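Local atomic coordinates of arginine N-methyltransferase, putative (Trypanosoma brucei brucei, PDB entry 4LWP), a protein that probably transfers methyl groups from S-adenosyl-L-methionine to arginine residues of proteins, histones perhaps among them. Residues Ala37-Phe42 with Ser316-Gln321; His79-Glu84 with Thr106-Thr111; Ala160-Gln165 with Val255-Leu260; Pro181-Val186 with Asp300-Ala305. One frame throughout, in Å; residues are numbered along the deposited sequence.

Contact 1 (Ala37-Phe42 with Ser316-Gln321). With SAH (S-adenosyl-L-homocysteine), chain I.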
# COMPACT_ATOMS: atom_id res chain seq x y z
N ALA A 37 11.88 -10.16 -8.66
CA ALA A 37 12.99 -11.05 -8.95
C ALA A 37 12.67 -12.02 -10.08
O ALA A 37 13.54 -12.31 -10.90
CB ALA A 37 13.41 -11.82 -7.70
N GLN A 38 11.43 -12.52 -10.12
CA GLN A 38 11.05 -13.44 -11.20
C GLN A 38 11.16 -12.75 -12.55
O GLN A 38 11.68 -13.31 -13.51
CB GLN A 38 9.62 -13.97 -11.00
CG GLN A 38 9.45 -14.77 -9.70
CD GLN A 38 10.31 -16.03 -9.70
OE1 GLN A 38 10.17 -16.90 -10.57
NE2 GLN A 38 11.20 -16.14 -8.71
N ARG A 39 10.64 -11.53 -12.62
CA ARG A 39 10.70 -10.73 -13.82
C ARG A 39 12.15 -10.48 -14.21
O ARG A 39 12.56 -10.75 -15.34
CB ARG A 39 9.98 -9.41 -13.60
CG ARG A 39 9.77 -8.58 -14.85
CD ARG A 39 9.34 -7.15 -14.53
NE ARG A 39 10.50 -6.31 -14.21
CZ ARG A 39 11.04 -5.43 -15.06
NH1 ARG A 39 10.52 -5.27 -16.28
NH2 ARG A 39 12.10 -4.72 -14.69
N MET A 40 12.95 -10.03 -13.25
CA MET A 40 14.35 -9.73 -13.51
C MET A 40 15.11 -10.96 -13.97
O MET A 40 15.92 -10.90 -14.90
CB MET A 40 15.01 -9.16 -12.27
CG MET A 40 14.40 -7.84 -11.85
SD MET A 40 14.85 -6.55 -13.04
CE MET A 40 16.50 -6.24 -12.39
N SER A 41 14.82 -12.09 -13.35
CA SER A 41 15.58 -13.29 -13.62
C SER A 41 15.31 -13.84 -15.03
O SER A 41 16.24 -14.25 -15.71
CB SER A 41 15.26 -14.36 -12.57
OG SER A 41 16.21 -15.41 -12.63
N PHE A 42 14.05 -13.82 -15.45
CA PHE A 42 13.71 -14.24 -16.81
C PHE A 42 14.48 -13.44 -17.89
O PHE A 42 15.05 -14.03 -18.80
CB PHE A 42 12.20 -14.11 -17.03
CG PHE A 42 11.78 -14.26 -18.47
CD1 PHE A 42 11.62 -15.52 -19.03
CD2 PHE A 42 11.58 -13.13 -19.26
CE1 PHE A 42 11.25 -15.66 -20.36
CE2 PHE A 42 11.21 -13.26 -20.60
CZ PHE A 42 11.04 -14.52 -21.15
N SER A 316 5.29 -15.10 -6.47
CA SER A 316 4.57 -13.85 -6.66
C SER A 316 5.33 -12.91 -7.62
O SER A 316 6.56 -12.95 -7.71
CB SER A 316 4.34 -13.19 -5.29
OG SER A 316 3.35 -12.18 -5.37
N THR A 317 4.59 -12.10 -8.38
CA THR A 317 5.18 -11.08 -9.26
C THR A 317 4.36 -9.82 -9.09
O THR A 317 3.30 -9.87 -8.47
CB THR A 317 5.16 -11.49 -10.75
OG1 THR A 317 3.81 -11.37 -11.24
CG2 THR A 317 5.68 -12.91 -10.96
N HIS A 318 4.81 -8.70 -9.64
CA HIS A 318 4.09 -7.43 -9.47
C HIS A 318 2.78 -7.43 -10.24
O HIS A 318 1.90 -6.61 -9.96
CB HIS A 318 4.96 -6.24 -9.89
CG HIS A 318 5.10 -6.06 -11.37
ND1 HIS A 318 5.98 -6.80 -12.14
CD2 HIS A 318 4.48 -5.21 -12.23
CE1 HIS A 318 5.89 -6.41 -13.40
NE2 HIS A 318 4.99 -5.46 -13.48
N TRP A 319 2.63 -8.35 -11.20
CA TRP A 319 1.35 -8.53 -11.91
C TRP A 319 0.24 -9.18 -11.06
O TRP A 319 -0.95 -8.97 -11.34
CB TRP A 319 1.56 -9.38 -13.17
CG TRP A 319 2.28 -8.68 -14.31
CD1 TRP A 319 1.74 -7.79 -15.20
CD2 TRP A 319 3.66 -8.82 -14.68
NE1 TRP A 319 2.70 -7.37 -16.09
CE2 TRP A 319 3.88 -7.99 -15.80
CE3 TRP A 319 4.73 -9.58 -14.17
CZ2 TRP A 319 5.14 -7.89 -16.42
CZ3 TRP A 319 5.95 -9.49 -14.78
CH2 TRP A 319 6.16 -8.65 -15.90
N LYS A 320 0.60 -9.95 -10.04
CA LYS A 320 -0.40 -10.75 -9.30
C LYS A 320 -1.23 -11.63 -10.27
O LYS A 320 -0.67 -12.19 -11.20
CB LYS A 320 -1.31 -9.84 -8.47
CG LYS A 320 -0.51 -8.92 -7.54
CD LYS A 320 -1.35 -7.77 -7.01
CE LYS A 320 -0.57 -6.91 -6.03
NZ LYS A 320 -0.37 -7.57 -4.70
N GLN A 321 -2.53 -11.77 -10.03
CA GLN A 321 -3.46 -12.32 -11.03
C GLN A 321 -4.71 -11.48 -11.08
O GLN A 321 -4.96 -10.66 -10.19
CB GLN A 321 -3.83 -13.79 -10.73
CG GLN A 321 -2.65 -14.76 -10.77
CD GLN A 321 -2.03 -14.88 -9.40
OE1 GLN A 321 -2.74 -14.94 -8.39
NE2 GLN A 321 -0.70 -14.88 -9.33
N SAH I . 12.23 -1.94 -19.88
CA SAH I . 12.12 -1.48 -18.50
CB SAH I . 10.83 -0.70 -18.28
CG SAH I . 9.55 -1.24 -18.93
SD SAH I . 8.11 -0.30 -18.34
C SAH I . 12.20 -2.68 -17.59
O SAH I . 12.44 -2.54 -16.38
OXT SAH I . 12.04 -3.82 -18.05
C5' SAH I . 7.73 0.25 -20.02
C4' SAH I . 8.33 1.62 -20.38
O4' SAH I . 7.99 1.90 -21.72
C3' SAH I . 7.88 2.82 -19.56
O3' SAH I . 9.04 3.48 -19.06
C2' SAH I . 7.18 3.74 -20.56
O2' SAH I . 7.53 5.10 -20.41
C1' SAH I . 7.75 3.28 -21.88
N9 SAH I . 6.84 3.36 -23.03
C8 SAH I . 5.54 2.95 -23.09
N7 SAH I . 5.09 3.18 -24.34
C5 SAH I . 6.09 3.70 -25.08
C6 SAH I . 6.16 4.10 -26.41
N6 SAH I . 5.08 3.99 -27.19
N1 SAH I . 7.34 4.62 -26.90
C2 SAH I . 8.45 4.72 -26.07
N3 SAH I . 8.38 4.33 -24.75
C4 SAH I . 7.21 3.82 -24.27
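Ser316 meets the start of helix 37-49 through its backbone: its carbonyl O lies 4.0 Å from Gln38 CG, a loose contact that does not need the hydroxyl. The Gln38 chain bends at chi2 (-63°), which leads its amide off and leaves CB and CG to face the loop. Thr317 follows with its methyl, CG2 lying 4.1 Å from Gln38 CB, whereas its OG1 turns back on its own loop. A bond from Lys320 N to Thr317 O closes a type I turn, and a weak one from Trp319 N to Thr317 OG1 lies within it; the turn brings two rings up against Arg39. His318 sets CE1 3.7 Å from Arg39 CD, and its ND1 is bonded to Asp36. Guanidinium and imidazole planes stand 83° apart, so the two flat groups do not stack; the CD methylene does the touching. Trp319 adds the far rim of its indole, CH2 being 3.8 Å from Arg39 CG, while its NE1 is held by Met144 O. Arginine suits this place because its long shaft can pack on rings while its tip serves a ligand. With CG anti to the backbone N (chi1 -170°) and a bend at chi3, the guanidinium grips the S-adenosyl-L-homocysteine carboxylate by two bonds, NH1 to OXT (2.7 Å) and NH2 to O (2.8 Å). NH1 also forms a salt bridge with Glu142. Thr317-His318-Trp319 is the THW loop of protein arginine methyltransferases. It lies between helix 37-49 and strands 306-309 and 289-303, Trp319 touching Leu308 and meeting Phe299 edge to face.

Contact 2 (His79-Glu84 with Thr106-Thr111). With SAH (S-adenosyl-L-homocysteine), chain I.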
# COMPACT_ATOMS: atom_id res chain seq x y z
N HIS A 79 25.87 -2.62 -30.56
CA HIS A 79 25.27 -1.36 -30.11
C HIS A 79 23.80 -1.55 -29.72
O HIS A 79 23.11 -2.43 -30.25
CB HIS A 79 25.38 -0.28 -31.20
CG HIS A 79 25.18 1.12 -30.70
ND1 HIS A 79 26.18 1.83 -30.06
CD2 HIS A 79 24.11 1.94 -30.73
CE1 HIS A 79 25.73 3.02 -29.73
NE2 HIS A 79 24.47 3.12 -30.13
N VAL A 80 23.31 -0.74 -28.79
CA VAL A 80 21.93 -0.84 -28.36
C VAL A 80 21.20 0.48 -28.50
O VAL A 80 21.69 1.51 -28.04
CB VAL A 80 21.82 -1.30 -26.88
CG1 VAL A 80 20.34 -1.44 -26.47
CG2 VAL A 80 22.57 -2.60 -26.64
N PHE A 81 20.04 0.45 -29.13
CA PHE A 81 19.16 1.61 -29.16
C PHE A 81 18.11 1.45 -28.07
O PHE A 81 17.35 0.48 -28.06
CB PHE A 81 18.55 1.78 -30.55
CG PHE A 81 19.58 2.08 -31.61
CD1 PHE A 81 20.04 3.38 -31.79
CD2 PHE A 81 20.13 1.06 -32.37
CE1 PHE A 81 21.01 3.67 -32.75
CE2 PHE A 81 21.11 1.34 -33.33
CZ PHE A 81 21.56 2.65 -33.50
N SER A 82 18.09 2.41 -27.15
CA SER A 82 17.22 2.36 -25.98
C SER A 82 16.14 3.41 -26.11
O SER A 82 16.40 4.62 -26.01
CB SER A 82 18.06 2.58 -24.71
OG SER A 82 17.28 2.55 -23.52
N ILE A 83 14.92 2.94 -26.31
CA ILE A 83 13.81 3.82 -26.62
C ILE A 83 12.92 4.00 -25.39
O ILE A 83 12.41 3.02 -24.84
CB ILE A 83 12.98 3.28 -27.78
CG1 ILE A 83 13.85 3.01 -29.01
CG2 ILE A 83 11.84 4.24 -28.13
CD1 ILE A 83 13.08 2.41 -30.17
N GLU A 84 12.75 5.25 -24.97
CA GLU A 84 11.92 5.58 -23.81
C GLU A 84 11.29 6.95 -23.98
O GLU A 84 12.00 7.94 -24.15
CB GLU A 84 12.74 5.54 -22.52
CG GLU A 84 12.04 6.13 -21.33
CD GLU A 84 10.75 5.42 -20.99
OE1 GLU A 84 9.71 6.10 -20.86
OE2 GLU A 84 10.78 4.17 -20.88
N THR A 106 22.69 3.92 -27.20
CA THR A 106 22.15 5.22 -27.59
C THR A 106 20.70 5.37 -27.08
O THR A 106 19.84 4.55 -27.42
CB THR A 106 22.20 5.40 -29.11
OG1 THR A 106 23.56 5.41 -29.54
CG2 THR A 106 21.57 6.69 -29.53
N VAL A 107 20.44 6.39 -26.27
CA VAL A 107 19.10 6.58 -25.75
C VAL A 107 18.30 7.47 -26.69
O VAL A 107 18.74 8.57 -27.01
CB VAL A 107 19.10 7.21 -24.34
CG1 VAL A 107 17.69 7.31 -23.80
CG2 VAL A 107 19.95 6.39 -23.39
N LEU A 108 17.15 6.99 -27.15
CA LEU A 108 16.25 7.80 -27.95
C LEU A 108 15.02 8.21 -27.16
O LEU A 108 14.09 7.42 -26.99
CB LEU A 108 15.81 7.08 -29.24
CG LEU A 108 16.75 6.70 -30.39
CD1 LEU A 108 18.19 7.10 -30.16
CD2 LEU A 108 16.64 5.22 -30.79
N GLY A 109 15.01 9.46 -26.70
CA GLY A 109 13.95 9.95 -25.85
C GLY A 109 12.70 10.38 -26.60
O GLY A 109 12.42 11.57 -26.74
N ASP A 110 11.93 9.41 -27.07
CA ASP A 110 10.73 9.73 -27.84
C ASP A 110 9.82 8.50 -27.88
O ASP A 110 10.26 7.39 -27.52
CB ASP A 110 11.09 10.21 -29.25
CG ASP A 110 10.07 11.21 -29.81
OD1 ASP A 110 8.95 11.34 -29.26
OD2 ASP A 110 10.39 11.89 -30.80
N THR A 111 8.57 8.66 -28.31
CA THR A 111 7.73 7.49 -28.44
C THR A 111 8.23 6.67 -29.61
O THR A 111 8.86 7.21 -30.52
CB THR A 111 6.25 7.85 -28.67
OG1 THR A 111 6.14 8.60 -29.88
CG2 THR A 111 5.67 8.68 -27.50
N SAH I . 12.23 -1.94 -19.88
CA SAH I . 12.12 -1.48 -18.50
CB SAH I . 10.83 -0.70 -18.28
CG SAH I . 9.55 -1.24 -18.93
SD SAH I . 8.11 -0.30 -18.34
C SAH I . 12.20 -2.68 -17.59
O SAH I . 12.44 -2.54 -16.38
OXT SAH I . 12.04 -3.82 -18.05
C5' SAH I . 7.73 0.25 -20.02
C4' SAH I . 8.33 1.62 -20.38
O4' SAH I . 7.99 1.90 -21.72
C3' SAH I . 7.88 2.82 -19.56
O3' SAH I . 9.04 3.48 -19.06
C2' SAH I . 7.18 3.74 -20.56
O2' SAH I . 7.53 5.10 -20.41
C1' SAH I . 7.75 3.28 -21.88
N9 SAH I . 6.84 3.36 -23.03
C8 SAH I . 5.54 2.95 -23.09
N7 SAH I . 5.09 3.18 -24.34
C5 SAH I . 6.09 3.70 -25.08
C6 SAH I . 6.16 4.10 -26.41
N6 SAH I . 5.08 3.99 -27.19
N1 SAH I . 7.34 4.62 -26.90
C2 SAH I . 8.45 4.72 -26.07
N3 SAH I . 8.38 4.33 -24.75
C4 SAH I . 7.21 3.82 -24.27
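Leu108 O is gripped by two backbone donors, Glu84 N at 3.3 Å and Asp110 N at 2.9 Å, which reach it from opposite faces of its carbonyl plane. The first closes the parallel pairing of strands 79-83 and 105-108 in a beta-alpha-beta unit of the Rossmann-like methyltransferase fold; the second forms an inverse gamma turn centred on Gly109. Further back, Ser82 bonds both ways, its N to Thr106 O and its O to Leu108 N. At the far end His79 NE2 and Thr106 OG1 are hydrogen-bonded at a short 2.5 Å, either one possibly the donor, the hydroxyl near the imidazole plane; Lys130 NZ is a further partner of OG1. Branched and aromatic residues fill one face: Leu108 CD2 wedges between Phe81 CB (3.9 Å) and Ile83 CG1 (4.0 Å), with helices 112-117 and 120-131 packed against it. On the other face, small Ser82 leaves its OG to Gln92 and Ser63. Past the strand end, where this fold commonly places an acid for the cofactor ribose, Glu84 bends at chi2 (61°), bringing its carboxylate to both hydroxyls of S-adenosyl-L-homocysteine. The 2.4 Å between OE1 and O2' is unusually short and its exact length doubtful; OE2 accepts from O3' at 2.6 Å.

Contact 3 (Ala160-Gln165 with Val255-Leu260)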
# COMPACT_ATOMS: atom_id res chain seq x y z
N ALA A 160 7.02 -1.28 -33.44
CA ALA A 160 8.48 -1.21 -33.45
C ALA A 160 9.04 -2.34 -34.30
O ALA A 160 9.94 -2.11 -35.13
CB ALA A 160 9.03 -1.28 -32.04
N ARG A 161 8.50 -3.54 -34.11
CA ARG A 161 9.00 -4.72 -34.81
C ARG A 161 8.85 -4.55 -36.32
O ARG A 161 9.81 -4.76 -37.06
CB ARG A 161 8.27 -5.99 -34.34
CG ARG A 161 8.74 -7.25 -35.02
CD ARG A 161 7.60 -7.84 -35.85
NE ARG A 161 6.65 -8.53 -35.01
CZ ARG A 161 5.34 -8.57 -35.21
NH1 ARG A 161 4.77 -7.95 -36.23
NH2 ARG A 161 4.60 -9.25 -34.36
N ASN A 162 7.65 -4.17 -36.76
CA ASN A 162 7.40 -3.93 -38.18
C ASN A 162 8.31 -2.84 -38.74
O ASN A 162 8.85 -2.98 -39.84
CB ASN A 162 5.94 -3.55 -38.41
CG ASN A 162 4.99 -4.72 -38.17
OD1 ASN A 162 5.41 -5.87 -38.10
ND2 ASN A 162 3.69 -4.41 -38.03
N PHE A 163 8.52 -1.77 -37.98
CA PHE A 163 9.37 -0.68 -38.43
C PHE A 163 10.82 -1.07 -38.61
O PHE A 163 11.46 -0.63 -39.57
CB PHE A 163 9.30 0.50 -37.46
CG PHE A 163 10.29 1.61 -37.76
CD1 PHE A 163 10.07 2.50 -38.82
CD2 PHE A 163 11.43 1.79 -36.97
CE1 PHE A 163 10.97 3.54 -39.09
CE2 PHE A 163 12.33 2.82 -37.22
CZ PHE A 163 12.10 3.70 -38.28
N PHE A 164 11.35 -1.85 -37.67
CA PHE A 164 12.76 -2.21 -37.73
C PHE A 164 12.98 -3.32 -38.71
O PHE A 164 14.11 -3.52 -39.17
CB PHE A 164 13.29 -2.57 -36.35
CG PHE A 164 13.57 -1.36 -35.52
CD1 PHE A 164 14.54 -0.45 -35.93
CD2 PHE A 164 12.78 -1.06 -34.42
CE1 PHE A 164 14.77 0.71 -35.20
CE2 PHE A 164 13.00 0.08 -33.69
CZ PHE A 164 13.99 0.98 -34.08
N GLN A 165 11.91 -4.03 -39.06
CA GLN A 165 12.02 -5.00 -40.13
C GLN A 165 12.12 -4.25 -41.47
O GLN A 165 12.89 -4.65 -42.35
CB GLN A 165 10.82 -5.96 -40.12
N VAL A 255 2.62 -11.82 -34.45
CA VAL A 255 1.35 -11.22 -34.03
C VAL A 255 1.21 -9.80 -34.60
O VAL A 255 2.17 -9.02 -34.66
CB VAL A 255 1.21 -11.18 -32.49
CG1 VAL A 255 2.25 -10.24 -31.88
CG2 VAL A 255 -0.19 -10.76 -32.07
N GLN A 256 0.01 -9.49 -35.06
CA GLN A 256 -0.27 -8.20 -35.65
C GLN A 256 -1.38 -7.55 -34.87
O GLN A 256 -2.11 -8.25 -34.16
CB GLN A 256 -0.65 -8.33 -37.13
CG GLN A 256 0.42 -8.94 -38.04
CD GLN A 256 1.55 -7.97 -38.36
OE1 GLN A 256 1.60 -6.86 -37.85
NE2 GLN A 256 2.46 -8.39 -39.23
N GLU A 257 -1.52 -6.24 -35.01
CA GLU A 257 -2.47 -5.47 -34.23
C GLU A 257 -3.90 -6.03 -34.38
O GLU A 257 -4.66 -6.09 -33.40
CB GLU A 257 -2.40 -3.99 -34.61
CG GLU A 257 -1.94 -3.63 -36.07
CD GLU A 257 -0.42 -3.85 -36.39
OE1 GLU A 257 -0.09 -4.97 -36.88
OE2 GLU A 257 0.43 -2.89 -36.21
N GLU A 258 -4.22 -6.52 -35.57
CA GLU A 258 -5.54 -7.05 -35.90
C GLU A 258 -6.00 -8.11 -34.89
O GLU A 258 -7.19 -8.21 -34.58
CB GLU A 258 -5.51 -7.66 -37.33
CG GLU A 258 -6.87 -7.89 -38.00
CD GLU A 258 -6.75 -8.56 -39.38
OE1 GLU A 258 -7.24 -9.72 -39.51
OE2 GLU A 258 -6.20 -7.95 -40.34
N VAL A 259 -5.04 -8.86 -34.36
CA VAL A 259 -5.35 -9.95 -33.44
C VAL A 259 -5.92 -9.40 -32.12
O VAL A 259 -6.71 -10.06 -31.45
CB VAL A 259 -4.08 -10.80 -33.18
CG1 VAL A 259 -4.23 -11.73 -31.98
CG2 VAL A 259 -3.72 -11.58 -34.44
N LEU A 260 -5.56 -8.17 -31.78
CA LEU A 260 -5.97 -7.60 -30.51
C LEU A 260 -7.44 -7.16 -30.55
O LEU A 260 -8.02 -6.82 -29.51
CB LEU A 260 -5.06 -6.43 -30.16
CG LEU A 260 -3.58 -6.85 -30.05
CD1 LEU A 260 -2.69 -5.70 -29.65
CD2 LEU A 260 -3.45 -7.96 -29.07
O HOH W 1 3.11 -1.70 -37.78
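A polar contact between a helix and a loop joins Arg161 and Asn162, on helix 154-170 of the cofactor-binding half, to Val255, Gln256 and Glu257, which lie between strands 245-251 and 263-270. The backbones stay well apart, their nearest CA atoms (Asn162 and Gln256) being 9.1 Å from each other, and side chains from both segments bridge the gap. Arginine is suited to this. Its chain, bent at chi2 and chi3, brings the guanidinium edge to Val255 O, which receives a very short bond from NH2 (2.5 Å, the exact length doubtful) and a weak one from NH1 (3.2 Å). NH2 is also bonded to Leu252 O, so one group ties together two carbonyls of the loop. Asn162 works as a two-sided partner. Its OD1 accepts from Arg161 NH1 at 2.9 Å, which helps to fix the rotation of the guanidinium, while ND2, as modelled, reaches a lone pair of Gln256 OE1 in an almost straight bond (3.2 Å, 170°). That amide's orientation is doubtful, since Gln256 OE1 sits 2.7 Å from Glu257 OE1, acceptor against acceptor. Asn162 ND2 also gives a hydrogen to a water at 2.8 Å, itself weakly bonded to Glu257 OE2. Val255 contributes a methyl, CG1, beside the guanidinium, and Ile158 of the same helix packs on all three loop residues. The whole is a domain-to-domain contact between the Rossmann-like domain and the beta barrel of arginine methyltransferases.

Contact 4 (Pro181-Val186 with Asp300-Ala305)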
# COMPACT_ATOMS: atom_id res chain seq x y z
N PRO A 181 10.51 -11.29 -24.94
CA PRO A 181 10.17 -12.71 -25.05
C PRO A 181 9.70 -13.09 -26.46
O PRO A 181 9.31 -12.20 -27.21
CB PRO A 181 9.02 -12.87 -24.04
CG PRO A 181 8.37 -11.51 -24.00
CD PRO A 181 9.52 -10.54 -24.14
N GLU A 182 9.73 -14.38 -26.81
CA GLU A 182 9.38 -14.80 -28.16
C GLU A 182 7.94 -15.27 -28.26
O GLU A 182 7.37 -15.36 -29.35
CB GLU A 182 10.30 -15.92 -28.64
CG GLU A 182 10.25 -17.18 -27.78
CD GLU A 182 11.36 -18.18 -28.14
OE1 GLU A 182 11.36 -19.30 -27.57
OE2 GLU A 182 12.21 -17.86 -29.00
N ARG A 183 7.35 -15.61 -27.12
CA ARG A 183 6.03 -16.22 -27.08
C ARG A 183 5.28 -15.78 -25.82
O ARG A 183 5.89 -15.47 -24.80
CB ARG A 183 6.18 -17.74 -27.14
CG ARG A 183 4.88 -18.52 -27.02
CD ARG A 183 5.05 -19.91 -27.67
NE ARG A 183 5.51 -19.76 -29.05
CZ ARG A 183 4.71 -19.70 -30.11
NH1 ARG A 183 3.39 -19.81 -29.95
NH2 ARG A 183 5.21 -19.53 -31.32
N ALA A 184 3.95 -15.74 -25.89
CA ALA A 184 3.15 -15.38 -24.74
C ALA A 184 1.87 -16.20 -24.73
O ALA A 184 1.29 -16.45 -25.79
CB ALA A 184 2.84 -13.91 -24.74
N THR A 185 1.43 -16.61 -23.54
CA THR A 185 0.19 -17.36 -23.39
C THR A 185 -0.68 -16.79 -22.26
O THR A 185 -0.15 -16.46 -21.20
CB THR A 185 0.49 -18.83 -23.09
OG1 THR A 185 1.32 -19.35 -24.12
CG2 THR A 185 -0.79 -19.63 -22.99
N VAL A 186 -1.98 -16.67 -22.49
CA VAL A 186 -2.95 -16.35 -21.42
C VAL A 186 -3.59 -17.63 -20.84
O VAL A 186 -4.10 -18.44 -21.60
CB VAL A 186 -4.08 -15.43 -21.96
CG1 VAL A 186 -5.27 -15.36 -21.00
CG2 VAL A 186 -3.54 -14.04 -22.33
N ASP A 300 1.84 -16.45 -19.08
CA ASP A 300 3.26 -16.79 -19.19
C ASP A 300 3.87 -16.07 -20.39
O ASP A 300 3.17 -15.79 -21.35
CB ASP A 300 3.46 -18.28 -19.38
CG ASP A 300 3.19 -19.12 -18.12
OD1 ASP A 300 2.71 -18.61 -17.08
OD2 ASP A 300 3.48 -20.34 -18.21
N VAL A 301 5.16 -15.75 -20.33
CA VAL A 301 5.90 -15.43 -21.54
C VAL A 301 7.16 -16.29 -21.53
O VAL A 301 7.59 -16.75 -20.48
CB VAL A 301 6.27 -13.94 -21.66
CG1 VAL A 301 5.01 -13.10 -21.67
CG2 VAL A 301 7.19 -13.51 -20.50
N SER A 302 7.74 -16.54 -22.69
CA SER A 302 8.91 -17.41 -22.70
C SER A 302 9.93 -17.01 -23.73
O SER A 302 9.61 -16.36 -24.74
CB SER A 302 8.50 -18.87 -22.93
OG SER A 302 7.73 -19.01 -24.09
N TYR A 303 11.17 -17.42 -23.46
CA TYR A 303 12.27 -17.32 -24.41
C TYR A 303 13.27 -18.45 -24.21
O TYR A 303 13.81 -18.62 -23.10
CB TYR A 303 12.98 -15.98 -24.29
CG TYR A 303 14.15 -15.91 -25.24
CD1 TYR A 303 13.95 -15.64 -26.59
CD2 TYR A 303 15.44 -16.13 -24.79
CE1 TYR A 303 15.02 -15.60 -27.48
CE2 TYR A 303 16.52 -16.08 -25.65
CZ TYR A 303 16.30 -15.81 -26.99
OH TYR A 303 17.38 -15.76 -27.84
N GLY A 304 13.52 -19.23 -25.25
CA GLY A 304 14.42 -20.37 -25.14
C GLY A 304 13.96 -21.33 -24.05
O GLY A 304 12.83 -21.84 -24.10
N ALA A 305 14.82 -21.55 -23.06
CA ALA A 305 14.52 -22.47 -21.97
C ALA A 305 13.82 -21.80 -20.79
O ALA A 305 13.47 -22.45 -19.80
CB ALA A 305 15.81 -23.14 -21.49
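Ser302 O faces two donors in succession, Glu182 N at 2.9 Å and, more weakly, Arg183 N at 3.4 Å. Two residues opposite one define a classic beta bulge at the start of the antiparallel pairing of 183-186 with 300-303. Beyond it the bonding is regular: Ser302 N gives to Arg183 O (3.0 Å), while Thr185 and Asp300 exchange N-H and carbonyl in both directions, each at 2.9 Å. The side chains satisfy further groups. Glu182, extended beyond CG, carries OE1 to Gly304 N (3.2 Å), which meets it from above the carboxylate plane, 69° out of it. Gly304 has the backbone angles of the first corner of a type II' turn, where a residue without a side chain fits well. Arg183 keeps only CB and CG near Ser302 OG and sends its guanidinium to Glu249, and Asp300 OD1 is bonded to Ser309. The opposite face is apolar: compact Ala184 CB lies 3.8 Å from Val301 CG1, and Pro181 CB 3.8 Å from Val301 CB. Pro181 follows a cis peptide bond and has no N-H to satisfy. Strand 245-251 pairs with the other edge of strand 178-191, an arrangement belonging to the beta barrel of protein arginine methyltransferases.

Contacts 1 and 2 hold different parts of S-adenosyl-L-homocysteine, contact 1 the carboxylate and contact 2 the ribose, with Thr111 CA 3.3 Å from adenine N1. Their centres are 25 Å apart, and the side chains of Arg39 and Glu84 about 11 Å. Contact 4 lies 14 Å from contact 1, centre to centre, and touches it through Phe42, whose CE1 is 3.6 Å from Tyr303 N and whose CZ is 3.9 Å from Pro181 CB. Contact 3 meets contact 2 where Phe164 CE2 lies 4.2 Å from Ile83 CD1. Contacts 3 and 4 do not touch: their nearest atoms are about 8 Å apart, their segments alternate along the chain, and helix 154-170 leads into strand 178-191.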